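Local coordinates for putative glucarate dehydratase (Pseudomonas fluorescens, PDB 4IT1), which probably dehydrates D-glucarate to 5-dehydro-4-deoxy-D-glucarate, as a magnesium-binding member of the mandelate racemase/muconate lactonizing enzyme family, at residues 27-39 and 410-422. Sequence-based numbering, arbitrary orientation.
Sequences RVTVTPIAFRDPP and QLGKLHDQYLTCG
Ile-33 and His-415 sit where strand 27-36 and helix 410-421 cross at 80°, their axes only 5.3 Å apart, close enough for backbone to bond backbone. The amide of Ala-34 donates to Leu-414 O (3.1 Å, N-H...O 156°), standing above that carbonyl's plane, while Tyr-418 N reaches the same oxygen from the opposite face as part of the helical ladder; one carbonyl thus serves helix and strand together. A second bond runs the other way, from Gln-417 NE2 to Ala-34 O (3.0 Å), and is more bent. With CG anti to the backbone N (chi1 -160°) and the chain extended beyond it, Gln-417 brings its amide to the strand, where NE2 also meets Glu-379, the salt-bridge partner of Arg-36. The strand is an outer member of the three-stranded antiparallel sheet in the N-terminal capping domain of the enolase superfamily; its other edge pairs with strand 50-60, so a helix from near the C-terminus crosses its outer edge. Pro-32 lays CB over the centre of the Tyr-418 ring, 3.5 Å from the centroid, a CH-pi contact beside Leu-77 of helix 74-87. Replacing Tyr-418 with an alanine would probably leave Pro-32 without its aromatic cover and Arg-424 without its cation-pi partner. The methyl of Ala-34 rests on the helix backbone, CB lying 3.7 Å from Tyr-418 CA. Farther back along the strand, Thr-31 CG2 approaches the edge of the His-415 ring at ND1 (3.4 Å) and meets Leu-411 CD1 tip to tip at 3.8 Å.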
loop_
_atom_site.group_PDB
_atom_site.type_symbol
_atom_site.label_atom_id
_atom_site.label_comp_id
_atom_site.label_asym_id
_atom_site.label_seq_id
_atom_site.Cartn_x
_atom_site.Cartn_y
_atom_site.Cartn_z
ATOM N N ARG A 27 26.971 9.525 5.811
ATOM C CA ARG A 27 26.894 10.948 5.523
ATOM C C ARG A 27 25.478 11.433 5.173
ATOM O O ARG A 27 24.757 10.770 4.447
ATOM C CB ARG A 27 27.837 11.252 4.366
ATOM C CG ARG A 27 28.503 12.602 4.421
ATOM C CD ARG A 27 27.925 13.512 3.356
ATOM N NE ARG A 27 28.610 13.374 2.080
ATOM C CZ ARG A 27 29.277 14.356 1.489
ATOM N NH1 ARG A 27 29.348 15.550 2.059
ATOM N NH2 ARG A 27 29.873 14.148 0.326
ATOM N N VAL A 28 25.100 12.602 5.680
ATOM C CA VAL A 28 23.844 13.267 5.286
ATOM C C VAL A 28 24.067 14.763 5.056
ATOM O O VAL A 28 24.667 15.440 5.889
ATOM C CB VAL A 28 22.720 13.076 6.332
ATOM C CG1 VAL A 28 21.417 13.678 5.826
ATOM C CG2 VAL A 28 22.512 11.602 6.664
ATOM N N THR A 29 23.575 15.275 3.932
ATOM C CA THR A 29 23.786 16.673 3.562
ATOM C C THR A 29 22.501 17.342 3.059
ATOM O O THR A 29 22.069 17.129 1.920
ATOM C CB THR A 29 24.920 16.825 2.521
ATOM O OG1 THR A 29 26.126 16.256 3.042
ATOM C CG2 THR A 29 25.170 18.293 2.184
ATOM N N VAL A 30 21.909 18.158 3.927
ATOM C CA VAL A 30 20.735 18.948 3.582
ATOM C C VAL A 30 21.188 20.340 3.143
ATOM O O VAL A 30 21.931 21.015 3.853
ATOM C CB VAL A 30 19.756 19.047 4.769
ATOM C CG1 VAL A 30 18.425 19.621 4.310
ATOM C CG2 VAL A 30 19.559 17.678 5.413
ATOM N N THR A 31 20.731 20.764 1.971
ATOM C CA THR A 31 21.257 21.960 1.336
ATOM C C THR A 31 20.136 22.828 0.760
ATOM O O THR A 31 19.511 22.460 -0.232
ATOM C CB THR A 31 22.287 21.592 0.237
ATOM O OG1 THR A 31 23.347 20.816 0.815
ATOM C CG2 THR A 31 22.869 22.836 -0.421
ATOM N N PRO A 32 19.868 23.981 1.399
ATOM C CA PRO A 32 18.856 24.925 0.906
ATOM C C PRO A 32 19.282 25.675 -0.354
ATOM O O PRO A 32 20.457 26.001 -0.506
ATOM C CB PRO A 32 18.681 25.900 2.074
ATOM C CG PRO A 32 19.895 25.734 2.924
ATOM C CD PRO A 32 20.332 24.315 2.758
ATOM N N ILE A 33 18.324 25.953 -1.239
ATOM C CA ILE A 33 18.593 26.635 -2.519
ATOM C C ILE A 33 17.455 27.558 -2.961
ATOM O O ILE A 33 16.322 27.448 -2.483
ATOM C CB ILE A 33 18.857 25.639 -3.685
ATOM C CG1 ILE A 33 17.668 24.691 -3.881
ATOM C CG2 ILE A 33 20.151 24.855 -3.476
ATOM C CD1 ILE A 33 17.334 24.435 -5.332
ATOM N N ALA A 34 17.750 28.451 -3.899
ATOM C CA ALA A 34 16.710 29.295 -4.475
ATOM C C ALA A 34 16.905 29.460 -5.968
ATOM O O ALA A 34 18.035 29.545 -6.447
ATOM C CB ALA A 34 16.669 30.654 -3.792
ATOM N N PHE A 35 15.799 29.517 -6.696
ATOM C CA PHE A 35 15.860 29.655 -8.141
ATOM C C PHE A 35 14.885 30.706 -8.624
ATOM O O PHE A 35 13.841 30.929 -8.004
ATOM C CB PHE A 35 15.613 28.309 -8.843
ATOM C CG PHE A 35 14.516 27.480 -8.223
ATOM C CD1 PHE A 35 13.175 27.745 -8.500
ATOM C CD2 PHE A 35 14.828 26.419 -7.375
ATOM C CE1 PHE A 35 12.166 26.976 -7.934
ATOM C CE2 PHE A 35 13.826 25.646 -6.808
ATOM C CZ PHE A 35 12.493 25.926 -7.091
ATOM N N ARG A 36 15.237 31.359 -9.725
ATOM C CA ARG A 36 14.384 32.391 -10.303
ATOM C C ARG A 36 12.994 31.821 -10.567
ATOM O O ARG A 36 12.846 30.705 -11.084
ATOM C CB ARG A 36 14.997 32.983 -11.581
ATOM C CG ARG A 36 16.458 33.401 -11.426
ATOM C CD ARG A 36 16.886 34.497 -12.399
ATOM N NE ARG A 36 16.709 34.171 -13.817
ATOM C CZ ARG A 36 17.439 33.288 -14.499
ATOM N NH1 ARG A 36 18.398 32.590 -13.901
ATOM N NH2 ARG A 36 17.194 33.090 -15.788
ATOM N N ASP A 37 11.983 32.579 -10.161
ATOM C CA ASP A 37 10.610 32.184 -10.365
ATOM C C ASP A 37 9.924 33.340 -11.073
ATOM O O ASP A 37 10.047 34.488 -10.653
ATOM C CB ASP A 37 9.940 31.897 -9.018
ATOM C CG ASP A 37 9.080 30.637 -9.035
ATOM O OD1 ASP A 37 9.291 29.764 -9.907
ATOM O OD2 ASP A 37 8.198 30.509 -8.158
ATOM N N PRO A 38 9.198 33.046 -12.157
ATOM C CA PRO A 38 8.460 34.091 -12.860
ATOM C C PRO A 38 7.362 34.734 -11.998
ATOM O O PRO A 38 6.947 34.151 -10.985
ATOM C CB PRO A 38 7.825 33.349 -14.050
ATOM C CG PRO A 38 8.421 31.982 -14.062
ATOM C CD PRO A 38 8.903 31.702 -12.679
ATOM N N PRO A 39 6.896 35.935 -12.396
ATOM C CA PRO A 39 5.751 36.582 -11.746
ATOM C C PRO A 39 4.442 35.836 -12.009
ATOM O O PRO A 39 3.498 36.407 -12.578
ATOM C CB PRO A 39 5.725 37.977 -12.394
ATOM C CG PRO A 39 6.424 37.801 -13.712
ATOM C CD PRO A 39 7.507 36.808 -13.418
ATOM N N GLN A 410 26.871 23.722 -9.463
ATOM C CA GLN A 410 25.534 24.302 -9.575
ATOM C C GLN A 410 24.840 24.334 -8.216
ATOM O O GLN A 410 24.110 25.281 -7.915
ATOM C CB GLN A 410 24.689 23.521 -10.580
ATOM C CG GLN A 410 24.930 23.890 -12.037
ATOM C CD GLN A 410 24.323 25.224 -12.434
ATOM O OE1 GLN A 410 25.024 26.107 -12.925
ATOM N NE2 GLN A 410 23.017 25.377 -12.228
ATOM N N LEU A 411 25.084 23.301 -7.402
ATOM C CA LEU A 411 24.564 23.217 -6.037
ATOM C C LEU A 411 25.018 24.402 -5.184
ATOM O O LEU A 411 24.184 25.172 -4.695
ATOM C CB LEU A 411 24.973 21.896 -5.372
ATOM C CG LEU A 411 24.464 21.652 -3.944
ATOM C CD1 LEU A 411 22.964 21.378 -3.936
ATOM C CD2 LEU A 411 25.223 20.520 -3.264
ATOM N N GLY A 412 26.333 24.538 -5.010
ATOM C CA GLY A 412 26.927 25.672 -4.302
ATOM C C GLY A 412 26.403 27.021 -4.776
ATOM O O GLY A 412 26.164 27.921 -3.965
ATOM N N LYS A 413 26.204 27.149 -6.086
ATOM C CA LYS A 413 25.750 28.401 -6.694
ATOM C C LYS A 413 24.333 28.785 -6.262
ATOM O O LYS A 413 24.085 29.933 -5.880
ATOM C CB LYS A 413 25.818 28.324 -8.224
ATOM C CG LYS A 413 25.580 29.656 -8.925
ATOM C CD LYS A 413 25.619 29.532 -10.439
ATOM C CE LYS A 413 24.352 28.888 -10.983
ATOM N NZ LYS A 413 24.350 28.829 -12.471
ATOM N N LEU A 414 23.413 27.825 -6.332
ATOM C CA LEU A 414 22.017 28.078 -5.975
ATOM C C LEU A 414 21.791 28.136 -4.452
ATOM O O LEU A 414 20.825 28.743 -3.992
ATOM C CB LEU A 414 21.073 27.090 -6.683
ATOM C CG LEU A 414 20.968 27.212 -8.216
ATOM C CD1 LEU A 414 20.093 26.111 -8.800
ATOM C CD2 LEU A 414 20.480 28.584 -8.682
ATOM N N HIS A 415 22.696 27.526 -3.686
ATOM C CA HIS A 415 22.758 27.716 -2.235
ATOM C C HIS A 415 23.127 29.166 -1.889
ATOM O O HIS A 415 22.624 29.716 -0.906
ATOM C CB HIS A 415 23.772 26.749 -1.617
ATOM C CG HIS A 415 23.960 26.919 -0.140
ATOM N ND1 HIS A 415 23.499 26.001 0.778
ATOM C CD2 HIS A 415 24.567 27.894 0.575
ATOM C CE1 HIS A 415 23.815 26.403 1.997
ATOM N NE2 HIS A 415 24.460 27.552 1.901
ATOM N N ASP A 416 24.009 29.767 -2.690
ATOM C CA ASP A 416 24.400 31.165 -2.510
ATOM C C ASP A 416 23.234 32.094 -2.842
ATOM O O ASP A 416 23.014 33.091 -2.153
ATOM C CB ASP A 416 25.619 31.517 -3.374
ATOM C CG ASP A 416 26.878 30.774 -2.952
ATOM O OD1 ASP A 416 26.928 30.277 -1.804
ATOM O OD2 ASP A 416 27.815 30.690 -3.774
ATOM N N GLN A 417 22.492 31.760 -3.902
ATOM C CA GLN A 417 21.329 32.560 -4.306
ATOM C C GLN A 417 20.234 32.463 -3.248
ATOM O O GLN A 417 19.410 33.371 -3.109
ATOM C CB GLN A 417 20.797 32.155 -5.686
ATOM C CG GLN A 417 19.939 33.236 -6.339
ATOM C CD GLN A 417 19.547 32.942 -7.786
ATOM O OE1 GLN A 417 19.422 33.860 -8.598
ATOM N NE2 GLN A 417 19.340 31.667 -8.113
ATOM N N TYR A 418 20.243 31.361 -2.502
ATOM C CA TYR A 418 19.369 31.203 -1.349
ATOM C C TYR A 418 19.740 32.225 -0.284
ATOM O O TYR A 418 18.882 32.975 0.192
ATOM C CB TYR A 418 19.462 29.781 -0.795
ATOM C CG TYR A 418 18.795 29.578 0.546
ATOM C CD1 TYR A 418 17.411 29.402 0.640
ATOM C CD2 TYR A 418 19.546 29.548 1.725
ATOM C CE1 TYR A 418 16.793 29.210 1.868
ATOM C CE2 TYR A 418 18.938 29.359 2.958
ATOM C CZ TYR A 418 17.561 29.190 3.021
ATOM O OH TYR A 418 16.949 28.998 4.233
ATOM N N LEU A 419 21.027 32.260 0.059
ATOM C CA LEU A 419 21.537 33.110 1.137
ATOM C C LEU A 419 21.287 34.595 0.895
ATOM O O LEU A 419 21.073 35.353 1.834
ATOM C CB LEU A 419 23.031 32.852 1.357
ATOM C CG LEU A 419 23.446 31.490 1.939
ATOM C CD1 LEU A 419 24.938 31.264 1.755
ATOM C CD2 LEU A 419 23.068 31.340 3.407
ATOM N N THR A 420 21.268 34.989 -0.372
ATOM C CA THR A 420 21.210 36.397 -0.747
ATOM C C THR A 420 19.825 36.903 -1.189
ATOM O O THR A 420 19.639 38.110 -1.363
ATOM C CB THR A 420 22.226 36.698 -1.872
ATOM O OG1 THR A 420 21.919 35.891 -3.014
ATOM C CG2 THR A 420 23.659 36.397 -1.413
ATOM N N CYS A 421 18.856 36.005 -1.380
ATOM C CA CYS A 421 17.549 36.431 -1.912
ATOM C C CYS A 421 16.671 37.108 -0.864
ATOM O O CYS A 421 15.836 37.946 -1.202
ATOM C CB CYS A 421 16.795 35.278 -2.589
ATOM S SG CYS A 421 16.312 33.937 -1.480
ATOM N N GLY A 422 16.872 36.745 0.402
ATOM C CA GLY A 422 16.125 37.347 1.502
ATOM C C GLY A 422 14.723 36.787 1.670
ATOM O O GLY A 422 13.858 37.436 2.263
#